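Side-chain contacts in halorhodopsin (Halobacterium salinarum, PDB 2JAF), which pumps chloride ions across the cell membrane, probably driven by light that its bound retinal absorbs: residues L199-L202 with V203-W207; V72-S75 with S76-L80; T154-A157 with L158-W162. The protein carries 2 engineered substitutions. All coordinates share one frame; numbering follows the deposited sequence.

Contact 1 (L199-L202 with V203-W207); sequences LRVL and VVVLW. Engineered in segment 203-207: Val203 (natural residue Thr). With RET (retinal), chain G.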
loop_
_atom_site.group_PDB
_atom_site.type_symbol
_atom_site.label_atom_id
_atom_site.label_comp_id
_atom_site.label_asym_id
_atom_site.label_seq_id
_atom_site.Cartn_x
_atom_site.Cartn_y
_atom_site.Cartn_z
ATOM N N LEU A 199 -9.639 24.286 7.285
ATOM C CA LEU A 199 -9.489 23.099 6.447
ATOM C C LEU A 199 -10.242 21.899 6.997
ATOM O O LEU A 199 -10.712 21.050 6.234
ATOM C CB LEU A 199 -8.002 22.759 6.281
ATOM C CG LEU A 199 -7.170 23.825 5.552
ATOM C CD1 LEU A 199 -5.714 23.390 5.490
ATOM C CD2 LEU A 199 -7.720 24.042 4.144
ATOM N N ARG A 200 -10.360 21.825 8.319
ATOM C CA ARG A 200 -11.065 20.722 8.956
ATOM C C ARG A 200 -12.547 20.735 8.587
ATOM O O ARG A 200 -13.137 19.687 8.343
ATOM C CB ARG A 200 -10.901 20.802 10.476
ATOM C CG ARG A 200 -11.653 19.739 11.244
ATOM C CD ARG A 200 -11.271 19.762 12.716
ATOM N NE ARG A 200 -11.678 20.991 13.393
ATOM C CZ ARG A 200 -11.558 21.182 14.702
ATOM N NH1 ARG A 200 -11.037 20.229 15.464
ATOM N NH2 ARG A 200 -11.989 22.303 15.258
ATOM N N VAL A 201 -13.143 21.920 8.547
ATOM C CA VAL A 201 -14.553 22.036 8.192
ATOM C C VAL A 201 -14.745 21.565 6.758
ATOM O O VAL A 201 -15.699 20.844 6.454
ATOM C CB VAL A 201 -15.054 23.499 8.314
ATOM C CG1 VAL A 201 -16.503 23.595 7.840
ATOM C CG2 VAL A 201 -14.929 23.972 9.773
ATOM N N LEU A 202 -13.834 21.965 5.876
ATOM C CA LEU A 202 -13.922 21.570 4.478
ATOM C C LEU A 202 -13.843 20.060 4.311
ATOM O O LEU A 202 -14.600 19.480 3.530
ATOM C CB LEU A 202 -12.818 22.240 3.654
ATOM C CG LEU A 202 -12.964 23.748 3.445
ATOM C CD1 LEU A 202 -11.824 24.253 2.562
ATOM C CD2 LEU A 202 -14.309 24.050 2.808
ATOM N N VAL A 203 -12.931 19.422 5.043
ATOM C CA VAL A 203 -12.786 17.975 4.959
ATOM C C VAL A 203 -14.030 17.256 5.473
ATOM O O VAL A 203 -14.595 16.411 4.779
ATOM C CB VAL A 203 -11.567 17.465 5.768
ATOM C CG1 VAL A 203 -11.562 15.935 5.800
ATOM C CG2 VAL A 203 -10.276 17.976 5.140
ATOM N N VAL A 204 -14.466 17.591 6.685
ATOM C CA VAL A 204 -15.633 16.913 7.248
ATOM C C VAL A 204 -16.875 17.063 6.374
ATOM O O VAL A 204 -17.535 16.080 6.052
ATOM C CB VAL A 204 -15.962 17.421 8.669
ATOM C CG1 VAL A 204 -17.249 16.754 9.176
ATOM C CG2 VAL A 204 -14.806 17.108 9.621
ATOM N N VAL A 205 -17.196 18.291 5.987
ATOM C CA VAL A 205 -18.380 18.516 5.168
ATOM C C VAL A 205 -18.281 17.911 3.768
ATOM O O VAL A 205 -19.193 17.210 3.321
ATOM C CB VAL A 205 -18.687 20.029 5.048
ATOM C CG1 VAL A 205 -19.887 20.254 4.142
ATOM C CG2 VAL A 205 -18.968 20.598 6.430
ATOM N N LEU A 206 -17.183 18.170 3.073
ATOM C CA LEU A 206 -17.048 17.643 1.719
ATOM C C LEU A 206 -16.890 16.119 1.692
ATOM O O LEU A 206 -17.489 15.452 0.847
ATOM C CB LEU A 206 -15.876 18.315 1.011
ATOM C CG LEU A 206 -16.032 19.838 0.899
ATOM C CD1 LEU A 206 -14.767 20.443 0.314
ATOM C CD2 LEU A 206 -17.236 20.173 0.030
ATOM N N TRP A 207 -16.097 15.564 2.608
ATOM C CA TRP A 207 -15.912 14.112 2.621
ATOM C C TRP A 207 -17.225 13.374 2.900
ATOM O O TRP A 207 -17.430 12.254 2.418
ATOM C CB TRP A 207 -14.822 13.712 3.631
ATOM C CG TRP A 207 -13.409 14.006 3.143
ATOM C CD1 TRP A 207 -12.983 15.134 2.488
ATOM C CD2 TRP A 207 -12.231 13.210 3.372
ATOM N NE1 TRP A 207 -11.620 15.090 2.306
ATOM C CE2 TRP A 207 -11.133 13.923 2.838
ATOM C CE3 TRP A 207 -12.000 11.967 3.983
ATOM C CZ2 TRP A 207 -9.820 13.436 2.896
ATOM C CZ3 TRP A 207 -10.691 11.480 4.041
ATOM C CH2 TRP A 207 -9.620 12.216 3.500
HETATM C C1 RET G . -17.558 5.506 0.155
HETATM C C2 RET G . -18.669 4.362 0.310
HETATM C C3 RET G . -18.665 3.572 1.642
HETATM C C4 RET G . -18.881 4.556 2.881
HETATM C C5 RET G . -17.925 5.815 2.903
HETATM C C6 RET G . -17.268 6.313 1.588
HETATM C C7 RET G . -16.289 7.448 1.687
HETATM C C8 RET G . -15.463 8.032 0.777
HETATM C C9 RET G . -14.760 9.270 0.982
HETATM C C10 RET G . -14.108 9.646 -0.195
HETATM C C11 RET G . -13.368 10.800 -0.334
HETATM C C12 RET G . -12.804 11.116 -1.580
HETATM C C13 RET G . -11.944 12.269 -1.800
HETATM C C14 RET G . -11.455 12.336 -3.138
HETATM C C15 RET G . -10.468 13.184 -3.581
HETATM C C16 RET G . -16.285 4.728 -0.342
HETATM C C17 RET G . -18.110 6.489 -1.002
HETATM C C18 RET G . -17.738 6.471 4.263
HETATM C C19 RET G . -14.906 10.139 2.354
HETATM C C20 RET G . -11.647 13.309 -0.704
#
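Val201 and Val205 meet through branches set by their first torsions. Val201 carries CG1 anti to its own N (chi1 176°), and Val205 carries CG2 beside its N. The two side chains lie alongside each other, pointing the same way, with CG1 of Val201 4.1 Å from CG2 of Val205. They are one turn apart on helix 193-216, a membrane-spanning helix of the seven-helix rhodopsin fold. Both are on the surface, where lipid could face them. The backbone keeps regular i to i+4 bonds: Val205 N donates to Val201 O at 3.0 Å, and alongside it Val204 N donates to Arg200 O with an angle of 176° at the hydrogen.

Leu202 and Leu206 form a second pair. CB of Leu202 is 4.3 Å from CD1 of Leu206. The closer touch is to the backbone, where CG of Leu206 packs 3.0 Å from Leu202 O. That same oxygen accepts the amide hydrogen of Leu206. Both leucines pack against helix 227-255, on Ile248 and Phe240.

The inner side reaches the retinal pocket. Val203, an engineered replacement for threonine, lays CG1 over one face of the Trp207 indole. The C20 methyl of retinal lies over the opposite face, offset toward the rim. This methyl, on C13 of the polyene, sits 3.5 Å from NE1 of Trp207, and the C19 methyl is 3.8 Å from CE3 of the same ring.

Contact 2 (V72-S75 with S76-L80); sequences VSIS and SYLGL. With PLM (palmitic acid), chain D.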
loop_
_atom_site.group_PDB
_atom_site.type_symbol
_atom_site.label_atom_id
_atom_site.label_comp_id
_atom_site.label_asym_id
_atom_site.label_seq_id
_atom_site.Cartn_x
_atom_site.Cartn_y
_atom_site.Cartn_z
ATOM N N VAL A 72 -2.507 12.818 -8.655
ATOM C CA VAL A 72 -3.192 11.534 -8.480
ATOM C C VAL A 72 -4.589 11.633 -9.094
ATOM O O VAL A 72 -5.093 10.679 -9.701
ATOM C CB VAL A 72 -3.328 11.168 -6.980
ATOM C CG1 VAL A 72 -4.086 9.832 -6.824
ATOM C CG2 VAL A 72 -1.947 11.078 -6.343
ATOM N N SER A 73 -5.215 12.797 -8.941
ATOM C CA SER A 73 -6.552 13.016 -9.485
ATOM C C SER A 73 -6.583 12.846 -11.006
ATOM O O SER A 73 -7.454 12.160 -11.536
ATOM C CB SER A 73 -7.048 14.418 -9.116
ATOM O OG SER A 73 -8.376 14.624 -9.566
ATOM N N ILE A 74 -5.636 13.464 -11.712
ATOM C CA ILE A 74 -5.610 13.340 -13.169
ATOM C C ILE A 74 -5.475 11.878 -13.553
ATOM O O ILE A 74 -6.118 11.411 -14.496
ATOM C CB ILE A 74 -4.439 14.117 -13.808
ATOM C CG1 ILE A 74 -4.594 15.608 -13.536
ATOM C CG2 ILE A 74 -4.418 13.863 -15.314
ATOM C CD1 ILE A 74 -3.513 16.460 -14.168
ATOM N N SER A 75 -4.633 11.157 -12.819
ATOM C CA SER A 75 -4.420 9.737 -13.071
ATOM C C SER A 75 -5.744 8.991 -12.968
ATOM O O SER A 75 -6.048 8.126 -13.787
ATOM C CB SER A 75 -3.441 9.156 -12.050
ATOM O OG SER A 75 -3.383 7.743 -12.148
ATOM N N SER A 76 -6.534 9.339 -11.958
ATOM C CA SER A 76 -7.821 8.689 -11.747
ATOM C C SER A 76 -8.753 8.906 -12.935
ATOM O O SER A 76 -9.336 7.958 -13.463
ATOM C CB SER A 76 -8.489 9.218 -10.479
ATOM O OG SER A 76 -9.737 8.575 -10.269
ATOM N N TYR A 77 -8.887 10.154 -13.365
ATOM C CA TYR A 77 -9.763 10.458 -14.474
ATOM C C TYR A 77 -9.318 9.828 -15.798
ATOM O O TYR A 77 -10.159 9.473 -16.623
ATOM C CB TYR A 77 -9.946 11.974 -14.585
ATOM C CG TYR A 77 -10.908 12.489 -13.529
ATOM C CD1 TYR A 77 -12.288 12.315 -13.673
ATOM C CD2 TYR A 77 -10.436 13.068 -12.351
ATOM C CE1 TYR A 77 -13.178 12.701 -12.664
ATOM C CE2 TYR A 77 -11.318 13.456 -11.334
ATOM C CZ TYR A 77 -12.681 13.268 -11.498
ATOM O OH TYR A 77 -13.545 13.626 -10.484
ATOM N N LEU A 78 -8.014 9.673 -15.991
ATOM C CA LEU A 78 -7.512 9.031 -17.208
ATOM C C LEU A 78 -7.914 7.555 -17.168
ATOM O O LEU A 78 -8.264 6.965 -18.188
ATOM C CB LEU A 78 -5.985 9.133 -17.285
ATOM C CG LEU A 78 -5.386 10.534 -17.387
ATOM C CD1 LEU A 78 -3.862 10.435 -17.360
ATOM C CD2 LEU A 78 -5.869 11.209 -18.670
ATOM N N GLY A 79 -7.847 6.961 -15.982
ATOM C CA GLY A 79 -8.225 5.565 -15.839
ATOM C C GLY A 79 -9.680 5.400 -16.232
ATOM O O GLY A 79 -10.046 4.461 -16.946
ATOM N N LEU A 80 -10.515 6.332 -15.774
ATOM C CA LEU A 80 -11.938 6.291 -16.090
ATOM C C LEU A 80 -12.207 6.562 -17.570
ATOM O O LEU A 80 -12.908 5.803 -18.234
ATOM C CB LEU A 80 -12.695 7.317 -15.239
ATOM C CG LEU A 80 -12.607 7.129 -13.720
ATOM C CD1 LEU A 80 -13.386 8.242 -13.015
ATOM C CD2 LEU A 80 -13.158 5.763 -13.337
HETATM C C1 PLM D . -5.176 4.815 -11.789
HETATM O O1 PLM D . -5.146 4.420 -12.967
HETATM O O2 PLM D . -5.291 6.027 -11.498
HETATM C C2 PLM D . -5.075 3.764 -10.699
HETATM C C3 PLM D . -4.048 4.032 -9.603
HETATM C C4 PLM D . -4.121 2.886 -8.606
HETATM C C5 PLM D . -3.116 3.105 -7.496
HETATM C C6 PLM D . -3.742 3.077 -6.123
HETATM C C7 PLM D . -2.579 3.013 -5.154
HETATM C C8 PLM D . -3.036 2.976 -3.715
HETATM C C9 PLM D . -1.816 2.945 -2.810
HETATM C CA PLM D . -2.221 2.876 -1.350
HETATM C CB PLM D . -1.195 3.230 -0.282
HETATM C CC PLM D . -0.644 4.646 -0.281
HETATM C CD PLM D . 0.307 4.790 0.891
HETATM C CE PLM D . 0.886 6.203 0.958
HETATM C CF PLM D . 1.993 6.220 2.002
HETATM C CG PLM D . 2.599 7.610 2.117
#
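A buried polar cluster on helix 58-82 of the seven-helix rhodopsin fold, close to the retinal, holds Ser73 and Tyr77 one turn apart. OG of Ser73 lies in the plane of the Tyr77 ring, at its edge, 3.6 Å from CE2. The carbonyl of Ser73 is approached twice. Tyr77 N donates to its O at 3.1 Å with an angle of 165° at the hydrogen, and CD2 of the ring comes to 3.2 Å from this Ser73 O. The tyrosine torsion (chi1 -77°) sets CG beside its own N, which lays the ring edge back along the preceding turn. The Ser73 hydroxyl is satisfied by Tyr243. The Tyr77 hydroxyl is bonded to Asp238, Asn36 and Arg108, so this one oxygen links four helices. A phenylalanine here would probably leave Asp238, Asn36 and Arg108 without their shared hydroxyl partner.

Ser76 turns its hydroxyl to Thr111 of helix 106-127. On another side Ile74 and Leu78 lie side by side, CG2 of Ile74 4.0 Å from CD1 of Leu78, and both also pack on the second subunit. Ser75 is modelled in two conformers. In one of them its OG is 2.6 Å from O2 of a palmitic acid, a bond that holds for that conformer alone. Helix 58-82 thus shares a buried polar cluster with three other helices of the seven-helix rhodopsin fold and packs on the second subunit.

Contact 3 (T154-A157 with L158-W162); sequences TTSA and LLFRW. With BOG (octyl beta-D-glucopyranoside), chain F.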
loop_
_atom_site.group_PDB
_atom_site.type_symbol
_atom_site.label_atom_id
_atom_site.label_comp_id
_atom_site.label_asym_id
_atom_site.label_seq_id
_atom_site.Cartn_x
_atom_site.Cartn_y
_atom_site.Cartn_z
ATOM N N THR A 154 -19.049 -6.231 -4.811
ATOM C CA THR A 154 -19.797 -7.380 -4.308
ATOM C C THR A 154 -21.107 -7.590 -5.069
ATOM O O THR A 154 -21.911 -6.673 -5.196
ATOM C CB THR A 154 -20.068 -7.207 -2.805
ATOM O OG1 THR A 154 -18.816 -7.248 -2.108
ATOM C CG2 THR A 154 -20.989 -8.316 -2.278
ATOM N N THR A 155 -21.319 -8.805 -5.570
ATOM C CA THR A 155 -22.517 -9.094 -6.353
ATOM C C THR A 155 -23.385 -10.244 -5.859
ATOM O O THR A 155 -24.503 -10.424 -6.352
ATOM C CB THR A 155 -22.145 -9.429 -7.806
ATOM O OG1 THR A 155 -21.296 -10.587 -7.817
ATOM C CG2 THR A 155 -21.417 -8.264 -8.459
ATOM N N SER A 156 -22.897 -11.017 -4.892
ATOM C CA SER A 156 -23.664 -12.172 -4.430
ATOM C C SER A 156 -24.943 -11.847 -3.671
ATOM O O SER A 156 -25.963 -12.518 -3.854
ATOM C CB SER A 156 -22.779 -13.109 -3.592
ATOM O OG SER A 156 -22.385 -12.508 -2.369
ATOM N N ALA A 157 -24.902 -10.820 -2.826
ATOM C CA ALA A 157 -26.074 -10.437 -2.060
ATOM C C ALA A 157 -26.054 -8.964 -1.670
ATOM O O ALA A 157 -24.998 -8.405 -1.379
ATOM C CB ALA A 157 -26.187 -11.314 -0.800
ATOM N N LEU A 158 -27.229 -8.345 -1.668
ATOM C CA LEU A 158 -27.373 -6.940 -1.310
ATOM C C LEU A 158 -26.846 -6.703 0.108
ATOM O O LEU A 158 -26.206 -5.688 0.386
ATOM C CB LEU A 158 -28.853 -6.530 -1.403
ATOM C CG LEU A 158 -29.197 -5.039 -1.324
ATOM C CD1 LEU A 158 -28.469 -4.278 -2.434
ATOM C CD2 LEU A 158 -30.709 -4.851 -1.460
ATOM N N LEU A 159 -27.110 -7.654 0.996
ATOM C CA LEU A 159 -26.659 -7.567 2.381
ATOM C C LEU A 159 -25.163 -7.255 2.518
ATOM O O LEU A 159 -24.762 -6.385 3.297
ATOM C CB LEU A 159 -26.953 -8.883 3.102
ATOM C CG LEU A 159 -26.234 -9.079 4.441
ATOM C CD1 LEU A 159 -26.730 -8.040 5.434
ATOM C CD2 LEU A 159 -26.475 -10.492 4.965
ATOM N N PHE A 160 -24.336 -7.973 1.771
ATOM C CA PHE A 160 -22.896 -7.766 1.851
ATOM C C PHE A 160 -22.437 -6.433 1.268
ATOM O O PHE A 160 -21.463 -5.851 1.750
ATOM C CB PHE A 160 -22.166 -8.935 1.190
ATOM C CG PHE A 160 -22.405 -10.250 1.880
ATOM C CD1 PHE A 160 -22.021 -10.428 3.204
ATOM C CD2 PHE A 160 -23.025 -11.303 1.213
ATOM C CE1 PHE A 160 -22.252 -11.642 3.861
ATOM C CE2 PHE A 160 -23.262 -12.524 1.858
ATOM C CZ PHE A 160 -22.878 -12.694 3.179
ATOM N N ARG A 161 -23.132 -5.943 0.243
ATOM C CA ARG A 161 -22.776 -4.649 -0.339
ATOM C C ARG A 161 -22.922 -3.584 0.751
ATOM O O ARG A 161 -22.029 -2.761 0.955
ATOM C CB ARG A 161 -23.698 -4.300 -1.516
ATOM C CG ARG A 161 -23.505 -5.160 -2.758
ATOM C CD ARG A 161 -24.463 -4.748 -3.874
ATOM N NE ARG A 161 -24.220 -3.393 -4.388
ATOM C CZ ARG A 161 -23.281 -3.082 -5.280
ATOM N NH1 ARG A 161 -22.485 -4.025 -5.767
ATOM N NH2 ARG A 161 -23.139 -1.827 -5.695
ATOM N N TRP A 162 -24.045 -3.611 1.460
ATOM C CA TRP A 162 -24.278 -2.630 2.510
ATOM C C TRP A 162 -23.467 -2.865 3.775
ATOM O O TRP A 162 -23.169 -1.915 4.509
ATOM C CB TRP A 162 -25.774 -2.541 2.829
ATOM C CG TRP A 162 -26.525 -1.784 1.768
ATOM C CD1 TRP A 162 -27.312 -2.310 0.785
ATOM C CD2 TRP A 162 -26.514 -0.363 1.556
ATOM N NE1 TRP A 162 -27.790 -1.306 -0.027
ATOM C CE2 TRP A 162 -27.318 -0.103 0.422
ATOM C CE3 TRP A 162 -25.901 0.713 2.213
ATOM C CZ2 TRP A 162 -27.527 1.195 -0.075
ATOM C CZ3 TRP A 162 -26.107 2.009 1.721
ATOM C CH2 TRP A 162 -26.917 2.234 0.585
HETATM C C1 BOG F . -31.745 -1.090 -0.402
HETATM O O1 BOG F . -30.901 -1.758 0.540
HETATM C C2 BOG F . -31.156 -1.222 -1.846
HETATM O O2 BOG F . -29.837 -0.669 -1.888
HETATM C C3 BOG F . -32.102 -0.494 -2.854
HETATM O O3 BOG F . -31.589 -0.594 -4.180
HETATM C C4 BOG F . -33.507 -1.139 -2.770
HETATM O O4 BOG F . -34.410 -0.507 -3.684
HETATM C C5 BOG F . -34.060 -1.021 -1.310
HETATM O O5 BOG F . -33.121 -1.661 -0.380
HETATM C C6 BOG F . -35.448 -1.678 -1.197
HETATM O O6 BOG F . -35.369 -3.108 -1.184
HETATM C "C1'" BOG F . -31.390 -1.661 1.877
HETATM C "C2'" BOG F . -30.259 -1.882 2.848
HETATM C "C3'" BOG F . -29.866 -0.554 3.439
HETATM C "C4'" BOG F . -28.734 -0.676 4.437
HETATM C "C5'" BOG F . -28.369 0.689 5.004
HETATM C "C6'" BOG F . -27.028 0.635 5.716
HETATM C "C7'" BOG F . -26.637 1.969 6.286
HETATM C "C8'" BOG F . -25.300 1.863 6.982
#
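This is a local contact round the short loop between two helices: residues 154-157 leave helix 131-153 and fold against the first turn of helix 158-180. Its main bond joins Arg161 to Thr154. NH1 of Arg161 donates to Thr154 O at 2.8 Å, with an angle of 151° at the hydrogen. The oxygen sits at the edge of the guanidinium, only 7° out of its plane. A bend in the arginine chain at chi3 (65°) turns the group back to the loop. NH1 thus meets the carbonyls of both Ala152 and Thr154 at the C-terminal end of helix 131-153, where the helix dipole would probably stabilise the positive charge. NH2 ties in Glu219 O of another loop.

Thr154 adds apolar contact with its methyl, CG2 touching CB of Phe160 at 3.7 Å. Its hydroxyl is held by Ala150 O.

The short loop joins two successive helices of the seven-helix rhodopsin fold. Here Ala157 takes the N-cap position. Its O accepts two weak backbone bonds, from Phe160 N and Arg161 N. Its CB lies 3.7 Å from CD2 of Phe160, and OG of Ser156 reaches the same CD2 at 3.8 Å. That hydroxyl is itself bonded to Ser82 O of the third subunit, so the loop also lies at the trimer interface.

Beyond the loop, Trp162 meets an octyl glucoside molecule. NE1 of Trp162 donates to its O2 at 2.8 Å, while the alkyl chain runs over one face of the indole. CD2 of Leu158 flanks the sugar, 3.7 Å from its C2.

Along the chain, contact 2 comes first, then contact 3, then contact 1. All belong to one bacteriorhodopsin-like seven-helix fold, but none touches another. Contacts 1 and 2 have centres about 22 Å apart, on opposite sides of the chain's centre, on helices 193-216 and 58-82. Both are turns within helices near the chromophore: contact 1 reaches retinal through Trp207, and the side chain of Ser73 in contact 2 is about 6 Å from retinal. Contact 3 is peripheral, about 29 Å from contact 1 and about 27 Å from contact 2 between centres. It is an interhelical loop and the start of helix 158-180. Contacts 2 and 3 also lie at subunit interfaces.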